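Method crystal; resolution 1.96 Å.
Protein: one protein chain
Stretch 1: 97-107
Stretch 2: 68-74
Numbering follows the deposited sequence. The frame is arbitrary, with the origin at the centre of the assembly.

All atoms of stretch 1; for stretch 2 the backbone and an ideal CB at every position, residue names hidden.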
# COMPACT_ATOMS: atom_id res chain seq x y z
N GLU A 97 -2.58 23.56 -7.76
CA GLU A 97 -2.20 24.89 -8.25
C GLU A 97 -2.79 25.18 -9.63
O GLU A 97 -3.41 26.23 -9.82
CB GLU A 97 -0.67 25.08 -8.21
CG GLU A 97 -0.22 26.39 -7.57
CD GLU A 97 -0.73 26.67 -6.17
OE1 GLU A 97 -0.47 25.86 -5.25
OE2 GLU A 97 -1.39 27.72 -5.98
N LYS A 98 -2.68 24.23 -10.57
CA LYS A 98 -3.26 24.34 -11.91
C LYS A 98 -4.80 24.37 -11.91
O LYS A 98 -5.38 25.04 -12.76
CB LYS A 98 -2.68 23.29 -12.87
CG LYS A 98 -1.38 23.79 -13.51
CD LYS A 98 -0.83 22.82 -14.54
CE LYS A 98 0.36 23.39 -15.29
NZ LYS A 98 1.60 23.38 -14.47
N ALA A 99 -5.44 23.72 -10.91
CA ALA A 99 -6.90 23.75 -10.73
C ALA A 99 -7.34 25.16 -10.24
O ALA A 99 -8.37 25.67 -10.70
CB ALA A 99 -7.33 22.68 -9.74
N ARG A 100 -6.53 25.80 -9.33
CA ARG A 100 -6.78 27.15 -8.82
C ARG A 100 -6.63 28.17 -9.94
O ARG A 100 -7.38 29.15 -9.94
CB ARG A 100 -5.86 27.52 -7.64
CG ARG A 100 -6.16 26.76 -6.35
CD ARG A 100 -5.29 27.21 -5.18
NE ARG A 100 -5.36 26.25 -4.07
CZ ARG A 100 -4.38 25.41 -3.74
NH1 ARG A 100 -3.23 25.42 -4.39
NH2 ARG A 100 -4.54 24.56 -2.73
N ALA A 101 -5.67 27.96 -10.88
CA ALA A 101 -5.46 28.89 -12.00
C ALA A 101 -6.55 28.73 -13.06
O ALA A 101 -6.91 29.70 -13.71
CB ALA A 101 -4.07 28.71 -12.62
N ALA A 102 -7.12 27.51 -13.18
CA ALA A 102 -8.21 27.22 -14.11
C ALA A 102 -9.52 27.86 -13.64
O ALA A 102 -10.19 28.51 -14.44
CB ALA A 102 -8.38 25.72 -14.29
N ALA A 103 -9.85 27.71 -12.33
CA ALA A 103 -11.04 28.28 -11.69
C ALA A 103 -11.09 29.80 -11.80
O ALA A 103 -12.14 30.36 -12.09
CB ALA A 103 -11.10 27.89 -10.23
N ARG A 104 -9.93 30.45 -11.55
CA ARG A 104 -9.73 31.89 -11.58
C ARG A 104 -10.07 32.47 -12.96
O ARG A 104 -10.78 33.48 -13.04
CB ARG A 104 -8.28 32.20 -11.20
CG ARG A 104 -8.11 33.33 -10.19
CD ARG A 104 -6.79 33.22 -9.43
NE ARG A 104 -5.63 33.14 -10.31
CZ ARG A 104 -4.74 32.15 -10.30
NH1 ARG A 104 -4.85 31.16 -9.42
NH2 ARG A 104 -3.72 32.15 -11.15
N ARG A 105 -9.59 31.83 -14.04
CA ARG A 105 -9.84 32.21 -15.43
C ARG A 105 -11.34 32.05 -15.82
O ARG A 105 -11.88 32.93 -16.49
CB ARG A 105 -8.91 31.42 -16.38
CG ARG A 105 -9.10 31.70 -17.88
CD ARG A 105 -8.57 33.05 -18.31
NE ARG A 105 -9.07 33.42 -19.63
CZ ARG A 105 -9.70 34.55 -19.91
NH1 ARG A 105 -9.92 35.45 -18.95
NH2 ARG A 105 -10.11 34.80 -21.14
N VAL A 106 -11.99 30.96 -15.39
CA VAL A 106 -13.40 30.66 -15.67
C VAL A 106 -14.34 31.71 -15.02
O VAL A 106 -15.27 32.18 -15.68
CB VAL A 106 -13.73 29.19 -15.27
CG1 VAL A 106 -15.22 28.87 -15.40
CG2 VAL A 106 -12.92 28.23 -16.12
N ALA A 107 -14.06 32.09 -13.75
CA ALA A 107 -14.83 33.08 -13.00
C ALA A 107 -14.70 34.45 -13.66
O ALA A 107 -15.68 35.20 -13.72
CB ALA A 107 -14.32 33.16 -11.57
N UNK A 68 -5.20 17.51 -19.25
CA UNK A 68 -4.81 18.29 -18.07
C UNK A 68 -5.43 19.70 -18.17
O UNK A 68 -6.23 19.95 -19.08
CB UNK A 68 -3.29 18.37 -17.95
N UNK A 69 -5.07 20.63 -17.23
CA UNK A 69 -5.57 22.00 -17.26
C UNK A 69 -4.93 22.80 -18.38
O UNK A 69 -5.59 23.65 -18.95
CB UNK A 69 -5.32 22.69 -15.92
N UNK A 70 -3.67 22.48 -18.74
CA UNK A 70 -2.94 23.14 -19.83
C UNK A 70 -3.66 22.98 -21.18
O UNK A 70 -3.61 23.88 -22.01
CB UNK A 70 -1.52 22.57 -19.93
N UNK A 71 -4.32 21.82 -21.40
CA UNK A 71 -5.07 21.50 -22.61
C UNK A 71 -6.42 22.22 -22.64
O UNK A 71 -6.95 22.46 -23.72
CB UNK A 71 -5.28 19.99 -22.71
N UNK A 72 -6.96 22.58 -21.45
CA UNK A 72 -8.24 23.28 -21.27
C UNK A 72 -8.25 24.69 -21.87
O UNK A 72 -9.26 25.10 -22.45
CB UNK A 72 -8.57 23.36 -19.78
N UNK A 73 -7.13 25.43 -21.74
CA UNK A 73 -6.98 26.80 -22.27
C UNK A 73 -7.04 26.89 -23.79
O UNK A 73 -7.32 27.97 -24.33
CB UNK A 73 -5.65 27.39 -21.80
N UNK A 74 -6.79 25.76 -24.46
CA UNK A 74 -6.86 25.62 -25.91
C UNK A 74 -8.29 25.54 -26.40
O UNK A 74 -8.63 26.17 -27.41
CB UNK A 74 -6.09 24.38 -26.36

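Stretch 1 is a continuous helix, and stretch 2 runs beside it in much the same direction, the two axes 22° apart and 10.3 Å from each other at their closest approach. With that spacing, the alanines of stretch 1 leave room for sizeable side chains from the other side.

Position 68 has an extended backbone, phi/psi -160/-173, just ahead of residues with helical angles, and its CA-to-CB bond points sideways with nothing of stretch 1 within 5.5 Å. A short side chain with an acceptor, such as Asp, Asn, Ser or Thr, would suit the start of a helix. The residue is Asp68, an N-cap: Asp68 OD2 accepts a hydrogen bond from the backbone N of position 71 at 2.8 Å.

Position 69 faces stretch 1 directly. Its ideal CB lies 3.9 Å from Lys98 O and 4.6 Å from Ala102 CB. The CA of position 69 is 6.3 Å from Lys98 CA, the nearest CA pairing of the two backbones. Ahead lies a surface formed by the small side chains of Ala99 and Ala102 and the backbone between Lys98 and Ala99. Leu, Met or an aromatic residue would fit, and a flat ring could use the low relief especially well. Tyr69 takes the place, with chi1 at m. Ala99 CA sits over one face of the ring, 3.9 Å from the centroid of the Tyr69 ring in a CH-pi contact, while Ala102 CB packs 3.7 Å from Tyr69 CD1. The ring lies across stretch 1, and Tyr69 OH comes to 3.6 Å from Ala99 CB.

At position 70 the bond points sideways, and the ideal CB is 5.1 Å from Lys98 CE. The nearby lysine favours an acidic residue, though a polar one such as Asn or Gln would also be accommodated. Asp70 brings OD1 to 3.5 Å from Lys98 CE, but Lys98 NZ remains 4.6 Å from Asp70 OD1, so the opposite charges are neighbours without forming a salt bridge.

Position 71 is out of reach of stretch 1, which therefore sets little preference; Ala71 fits the helical backbone.

Position 72 points toward stretch 1, yet its ideal CB has nothing within 5.5 Å. A long apolar side chain such as Met could cross the gap toward Val106; a shorter one such as Leu would fill only part of it. Met72 does cross, placing CE 3.7 Å from Val106 CG2.

Position 73 points sideways, again with no atom of stretch 1 close to its ideal CB. A long side chain could turn back toward Ala101, Ala102 and Arg105; an aromatic residue or Arg are candidates. Tyr73, chi1 at m, sends its ring that way. Tyr73 OH lies 3.2 Å from Ala101 O, and Arg105 CG approaches the ring edge at 4.1 Å from Tyr73 CE1, so the aliphatic part of the arginine borders the tyrosine.

Position 74 is out of reach of stretch 1 and helical in phi/psi, with room for a CB; many residues would serve. It is Gly74.

Stretch 2, residues 68-74: DYDAMYG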
# COMPACT_ATOMS: atom_id res chain seq x y z
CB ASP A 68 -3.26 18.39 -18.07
CG ASP A 68 -2.66 18.69 -19.44
OD1 ASP A 68 -1.93 17.82 -19.97
OD2 ASP A 68 -2.98 19.74 -20.02
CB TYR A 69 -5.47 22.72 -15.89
CG TYR A 69 -6.37 22.10 -14.84
CD1 TYR A 69 -7.76 22.17 -14.95
CD2 TYR A 69 -5.83 21.43 -13.75
CE1 TYR A 69 -8.58 21.58 -13.99
CE2 TYR A 69 -6.65 20.81 -12.80
CZ TYR A 69 -8.03 20.90 -12.93
OH TYR A 69 -8.85 20.29 -12.01
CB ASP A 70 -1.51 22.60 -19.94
CG ASP A 70 -0.43 23.65 -19.83
OD1 ASP A 70 -0.08 24.03 -18.69
OD2 ASP A 70 0.10 24.06 -20.89
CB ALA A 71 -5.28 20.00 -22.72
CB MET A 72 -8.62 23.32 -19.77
CG MET A 72 -10.06 23.72 -19.50
SD MET A 72 -10.22 25.43 -18.97
CE MET A 72 -11.82 25.38 -18.24
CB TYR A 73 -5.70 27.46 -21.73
CG TYR A 73 -5.68 27.58 -20.22
CD1 TYR A 73 -6.28 28.65 -19.57
CD2 TYR A 73 -5.07 26.60 -19.43
CE1 TYR A 73 -6.29 28.76 -18.18
CE2 TYR A 73 -5.08 26.69 -18.04
CZ TYR A 73 -5.68 27.77 -17.42
OH TYR A 73 -5.67 27.86 -16.05
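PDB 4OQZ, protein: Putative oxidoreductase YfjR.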